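Local structure of putative calcium binding protein (Streptomyces coelicolor, 3AKB) at residues 113-125 with 135-149. The protein binds calcium ions through EF-hand loops and probably takes part in calcium-mediated regulation in this bacterium. The protein carries 2 engineered substitutions. Residues are numbered along the deposited sequence; the frame is centred on the assembly and turned at random.
With CA (calcium ion), chain I; CA (calcium ion), chain B; CA (calcium ion), chain C; CA (calcium ion), chain J.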
loop_
_atom_site.group_PDB
_atom_site.type_symbol
_atom_site.label_atom_id
_atom_site.label_comp_id
_atom_site.label_asym_id
_atom_site.label_seq_id
_atom_site.Cartn_x
_atom_site.Cartn_y
_atom_site.Cartn_z
ATOM N N GLY A 113 19.249 0.941 6.851
ATOM C CA GLY A 113 18.113 1.848 7.039
ATOM C C GLY A 113 17.639 2.584 5.801
ATOM O O GLY A 113 16.781 3.470 5.884
ATOM N N ALA A 114 18.212 2.231 4.652
ATOM C CA ALA A 114 17.857 2.850 3.395
ATOM C C ALA A 114 17.420 1.816 2.368
ATOM O O ALA A 114 17.808 0.663 2.436
ATOM C CB ALA A 114 19.002 3.672 2.878
ATOM N N VAL A 115 16.593 2.246 1.423
ATOM C CA VAL A 115 16.048 1.350 0.411
ATOM C C VAL A 115 16.341 1.968 -0.964
ATOM O O VAL A 115 16.110 3.161 -1.173
ATOM C CB VAL A 115 14.521 1.178 0.591
ATOM C CG1 VAL A 115 13.919 0.372 -0.542
ATOM C CG2 VAL A 115 14.243 0.527 1.920
ATOM N N THR A 116 16.848 1.156 -1.879
ATOM C CA THR A 116 17.119 1.653 -3.237
ATOM C C THR A 116 15.846 1.832 -4.070
ATOM O O THR A 116 14.815 1.204 -3.822
ATOM C CB THR A 116 18.068 0.715 -4.002
ATOM O OG1 THR A 116 17.411 -0.534 -4.218
ATOM C CG2 THR A 116 19.363 0.459 -3.214
ATOM N N VAL A 117 15.947 2.659 -5.108
ATOM C CA VAL A 117 14.897 2.727 -6.127
ATOM C C VAL A 117 14.587 1.325 -6.736
ATOM O O VAL A 117 13.411 0.951 -6.918
ATOM C CB VAL A 117 15.302 3.750 -7.230
ATOM C CG1 VAL A 117 14.376 3.636 -8.450
ATOM C CG2 VAL A 117 15.232 5.158 -6.679
ATOM N N ALA A 118 15.616 0.551 -7.047
ATOM C CA ALA A 118 15.418 -0.777 -7.650
ATOM C C ALA A 118 14.600 -1.692 -6.720
ATOM O O ALA A 118 13.736 -2.445 -7.150
ATOM C CB ALA A 118 16.763 -1.416 -8.002
ATOM N N ASP A 119 14.883 -1.617 -5.418
ATOM C CA ASP A 119 14.158 -2.461 -4.465
ATOM C C ASP A 119 12.748 -1.936 -4.180
ATOM O O ASP A 119 11.839 -2.709 -3.885
ATOM C CB ASP A 119 14.995 -2.655 -3.197
ATOM C CG ASP A 119 16.196 -3.579 -3.443
ATOM O OD1 ASP A 119 16.106 -4.420 -4.383
ATOM O OD2 ASP A 119 17.238 -3.489 -2.736
ATOM N N THR A 120 12.570 -0.617 -4.288
ATOM C CA THR A 120 11.243 -0.035 -4.267
ATOM C C THR A 120 10.393 -0.579 -5.422
ATOM O O THR A 120 9.219 -0.920 -5.216
ATOM C CB THR A 120 11.328 1.484 -4.310
ATOM O OG1 THR A 120 12.046 1.905 -3.145
ATOM C CG2 THR A 120 9.919 2.120 -4.294
ATOM N N ALA A 121 10.970 -0.666 -6.618
ATOM C CA ALA A 121 10.264 -1.257 -7.749
ATOM C C ALA A 121 9.834 -2.706 -7.480
ATOM O O ALA A 121 8.700 -3.105 -7.812
ATOM C CB ALA A 121 11.111 -1.144 -9.031
ATOM N N ARG A 122 10.722 -3.486 -6.850
ATOM C CA ARG A 122 10.411 -4.879 -6.477
ATOM C C ARG A 122 9.230 -4.941 -5.534
ATOM O O ARG A 122 8.362 -5.802 -5.667
ATOM C CB ARG A 122 11.614 -5.525 -5.805
ATOM C CG ARG A 122 12.724 -5.829 -6.773
ATOM C CD ARG A 122 13.990 -6.290 -6.015
ATOM N NE ARG A 122 13.806 -7.526 -5.250
ATOM C CZ ARG A 122 14.677 -7.977 -4.351
ATOM N NH1 ARG A 122 15.769 -7.277 -4.083
ATOM N NH2 ARG A 122 14.456 -9.116 -3.716
ATOM N N ALA A 123 9.214 -4.031 -4.563
ATOM C CA ALA A 123 8.072 -3.971 -3.649
ATOM C C ALA A 123 6.770 -3.724 -4.397
ATOM O O ALA A 123 5.775 -4.418 -4.176
ATOM C CB ALA A 123 8.273 -2.893 -2.556
ATOM N N LEU A 124 6.786 -2.738 -5.292
ATOM C CA LEU A 124 5.603 -2.420 -6.081
ATOM C C LEU A 124 5.131 -3.608 -6.922
ATOM O O LEU A 124 3.917 -3.823 -7.025
ATOM C CB LEU A 124 5.880 -1.201 -6.953
ATOM C CG LEU A 124 6.095 0.066 -6.110
ATOM C CD1 LEU A 124 6.361 1.236 -7.055
ATOM C CD2 LEU A 124 4.937 0.366 -5.159
ATOM N N THR A 125 6.060 -4.373 -7.501
ATOM C CA THR A 125 5.644 -5.557 -8.267
ATOM C C THR A 125 5.027 -6.620 -7.359
ATOM O O THR A 125 4.075 -7.307 -7.744
ATOM C CB THR A 125 6.737 -6.167 -9.144
ATOM O OG1 THR A 125 7.787 -6.707 -8.329
ATOM C CG2 THR A 125 7.269 -5.135 -10.113
ATOM N N ARG A 135 9.013 0.329 -12.240
ATOM C CA ARG A 135 10.270 1.073 -12.372
ATOM C C ARG A 135 10.008 2.574 -12.462
ATOM O O ARG A 135 10.694 3.381 -11.830
ATOM C CB ARG A 135 11.041 0.604 -13.603
ATOM C CG ARG A 135 11.624 -0.794 -13.490
ATOM C CD ARG A 135 12.576 -1.127 -14.651
ATOM N NE ARG A 135 11.916 -1.205 -15.952
ATOM C CZ ARG A 135 11.544 -2.339 -16.550
ATOM N NH1 ARG A 135 11.781 -3.514 -15.978
ATOM N NH2 ARG A 135 10.952 -2.295 -17.743
ATOM N N GLN A 136 9.012 2.945 -13.260
ATOM C CA GLN A 136 8.626 4.345 -13.420
ATOM C C GLN A 136 8.158 4.942 -12.103
ATOM O O GLN A 136 8.589 6.039 -11.724
ATOM C CB GLN A 136 7.523 4.492 -14.475
ATOM C CG GLN A 136 7.898 4.038 -15.880
ATOM C CD GLN A 136 6.773 4.261 -16.897
ATOM O OE1 GLN A 136 6.091 5.293 -16.876
ATOM N NE2 GLN A 136 6.573 3.289 -17.781
ATOM N N ALA A 137 7.296 4.229 -11.382
ATOM C CA ALA A 137 6.771 4.764 -10.119
ATOM C C ALA A 137 7.871 4.840 -9.057
ATOM O O ALA A 137 7.933 5.811 -8.307
ATOM C CB ALA A 137 5.581 3.930 -9.609
ATOM N N ALA A 138 8.701 3.807 -8.980
ATOM C CA ALA A 138 9.812 3.824 -8.014
ATOM C C ALA A 138 10.711 5.044 -8.211
ATOM O O ALA A 138 11.049 5.717 -7.243
ATOM C CB ALA A 138 10.640 2.532 -8.084
ATOM N N ALA A 139 11.077 5.323 -9.460
ATOM C CA ALA A 139 11.896 6.469 -9.803
ATOM C C ALA A 139 11.262 7.784 -9.342
ATOM O O ALA A 139 11.974 8.637 -8.816
ATOM C CB ALA A 139 12.148 6.500 -11.309
ATOM N N ALA A 140 9.944 7.920 -9.540
ATOM C CA ALA A 140 9.204 9.134 -9.195
ATOM C C ALA A 140 9.132 9.348 -7.699
ATOM O O ALA A 140 8.996 10.481 -7.229
ATOM C CB ALA A 140 7.792 9.101 -9.806
ATOM N N LEU A 141 9.221 8.257 -6.937
ATOM C CA LEU A 141 9.236 8.358 -5.479
ATOM C C LEU A 141 10.518 8.972 -4.909
ATOM O O LEU A 141 10.518 9.454 -3.768
ATOM C CB LEU A 141 8.993 6.975 -4.865
ATOM C CG LEU A 141 7.544 6.484 -4.986
ATOM C CD1 LEU A 141 7.455 5.050 -4.544
ATOM C CD2 LEU A 141 6.629 7.369 -4.167
ATOM N N ASP A 142 11.607 8.914 -5.674
ATOM C CA ASP A 142 12.895 9.473 -5.246
ATOM C C ASP A 142 12.918 10.963 -5.555
ATOM O O ASP A 142 13.540 11.397 -6.518
ATOM C CB ASP A 142 14.041 8.759 -5.960
ATOM C CG ASP A 142 15.407 9.226 -5.494
ATOM O OD1 ASP A 142 15.495 9.794 -4.403
ATOM O OD2 ASP A 142 16.388 9.047 -6.249
ATOM N N THR A 143 12.217 11.733 -4.737
ATOM C CA THR A 143 11.991 13.150 -5.051
ATOM C C THR A 143 13.215 14.030 -4.858
ATOM O O THR A 143 13.255 15.149 -5.377
ATOM C CB THR A 143 10.823 13.732 -4.258
ATOM O OG1 THR A 143 11.036 13.482 -2.868
ATOM C CG2 THR A 143 9.515 13.098 -4.730
ATOM N N ASP A 144 14.229 13.528 -4.157
ATOM C CA ASP A 144 15.463 14.300 -3.970
ATOM C C ASP A 144 16.628 13.745 -4.780
ATOM O O ASP A 144 17.727 14.296 -4.771
ATOM C CB ASP A 144 15.814 14.497 -2.475
ATOM C CG ASP A 144 16.096 13.187 -1.733
ATOM O OD1 ASP A 144 16.016 12.094 -2.337
ATOM O OD2 ASP A 144 16.413 13.250 -0.526
ATOM N N GLY A 145 16.382 12.647 -5.481
ATOM C CA GLY A 145 17.336 12.145 -6.472
ATOM C C GLY A 145 18.615 11.483 -5.960
ATOM O O GLY A 145 19.591 11.374 -6.704
ATOM N N ASP A 146 18.629 11.056 -4.694
ATOM C CA ASP A 146 19.812 10.420 -4.088
ATOM C C ASP A 146 19.823 8.897 -4.247
ATOM O O ASP A 146 20.717 8.209 -3.725
ATOM C CB ASP A 146 19.968 10.802 -2.605
ATOM C CG ASP A 146 18.714 10.539 -1.774
ATOM O OD1 ASP A 146 17.858 9.727 -2.196
ATOM O OD2 ASP A 146 18.567 11.156 -0.685
ATOM N N GLY A 147 18.831 8.368 -4.953
ATOM C CA GLY A 147 18.812 6.937 -5.309
ATOM C C GLY A 147 18.173 6.075 -4.236
ATOM O O GLY A 147 18.070 4.854 -4.382
ATOM N N LYS A 148 17.745 6.722 -3.160
ATOM C CA LYS A 148 17.146 6.027 -2.037
ATOM C C LYS A 148 15.719 6.510 -1.864
ATOM O O LYS A 148 15.433 7.677 -2.095
ATOM C CB LYS A 148 17.944 6.291 -0.764
ATOM C CG LYS A 148 19.335 5.646 -0.778
ATOM C CD LYS A 148 20.464 6.644 -0.862
ATOM C CE LYS A 148 21.812 5.938 -0.657
ATOM N NZ LYS A 148 22.975 6.788 -1.048
ATOM N N VAL A 149 14.829 5.617 -1.447
ATOM C CA VAL A 149 13.440 5.985 -1.265
ATOM C C VAL A 149 13.114 5.805 0.209
ATOM O O VAL A 149 13.246 4.708 0.745
ATOM C CB VAL A 149 12.528 5.083 -2.148
ATOM C CG1 VAL A 149 11.058 5.323 -1.840
ATOM C CG2 VAL A 149 12.824 5.318 -3.620
HETATM CA CA CA I . 15.292 9.912 -2.012
HETATM CA CA CA B . 17.165 11.720 0.395
HETATM CA CA CA C . 19.705 -0.574 2.551
HETATM CA CA CA J . 10.037 -7.303 -9.607
HETATM O O HOH W 1 15.520 4.879 2.161
HETATM O O HOH W 2 17.084 9.516 1.722
HETATM O O HOH W 3 15.860 10.195 0.157
HETATM O O HOH W 4 20.949 0.503 0.882
HETATM O O HOH W 5 19.273 -2.095 0.860
HETATM O O HOH W 6 10.458 -9.962 -8.826
#
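T116 and K148 face each other as a non-hydrogen-bonded pair in a single antiparallel bridge, flanked by two backbone hydrogen bonds, V149 N to V115 O at 2.8 Å and V117 N to G147 O at 3.1 Å. This short bridge couples the two calcium loops of an EF-hand pair, and behind it helices 117-125 and 135-141 run at 130° to each other. T116 also N-caps its helix, its OG1 accepting from D119 N. The metal sites lie on either side of the bridge: A114 O binds one calcium with D108, D110 and D112, while K148 O binds another with D142, D144, D146 and E153.

Between the helices A138 is the close point, its CB lying 3.4 Å from V117 O, with A121 CB beside it and L124 CD1 against A137. T120 OG1, anti to the carbonyl carbon and beside the backbone N (chi1 -61°), donates to T116 O at 2.9 Å. T120 OG1 also rests 3.4 Å from V149 CB, next to the bridge; the CG2 branch meets A138 CB and, at 3.8 Å, L141 CD1. Replacing T120 with alanine removes both branches, which would probably leave T116 O one donor fewer and open a gap between L141, A138 and V149. V117 CG2 packs across D142 CB, whose carboxylate is held from two ends: OD1 binds calcium at 2.4 Å, and OD2 accepts G147 N on its syn side, tilted 34° out of the carboxylate plane.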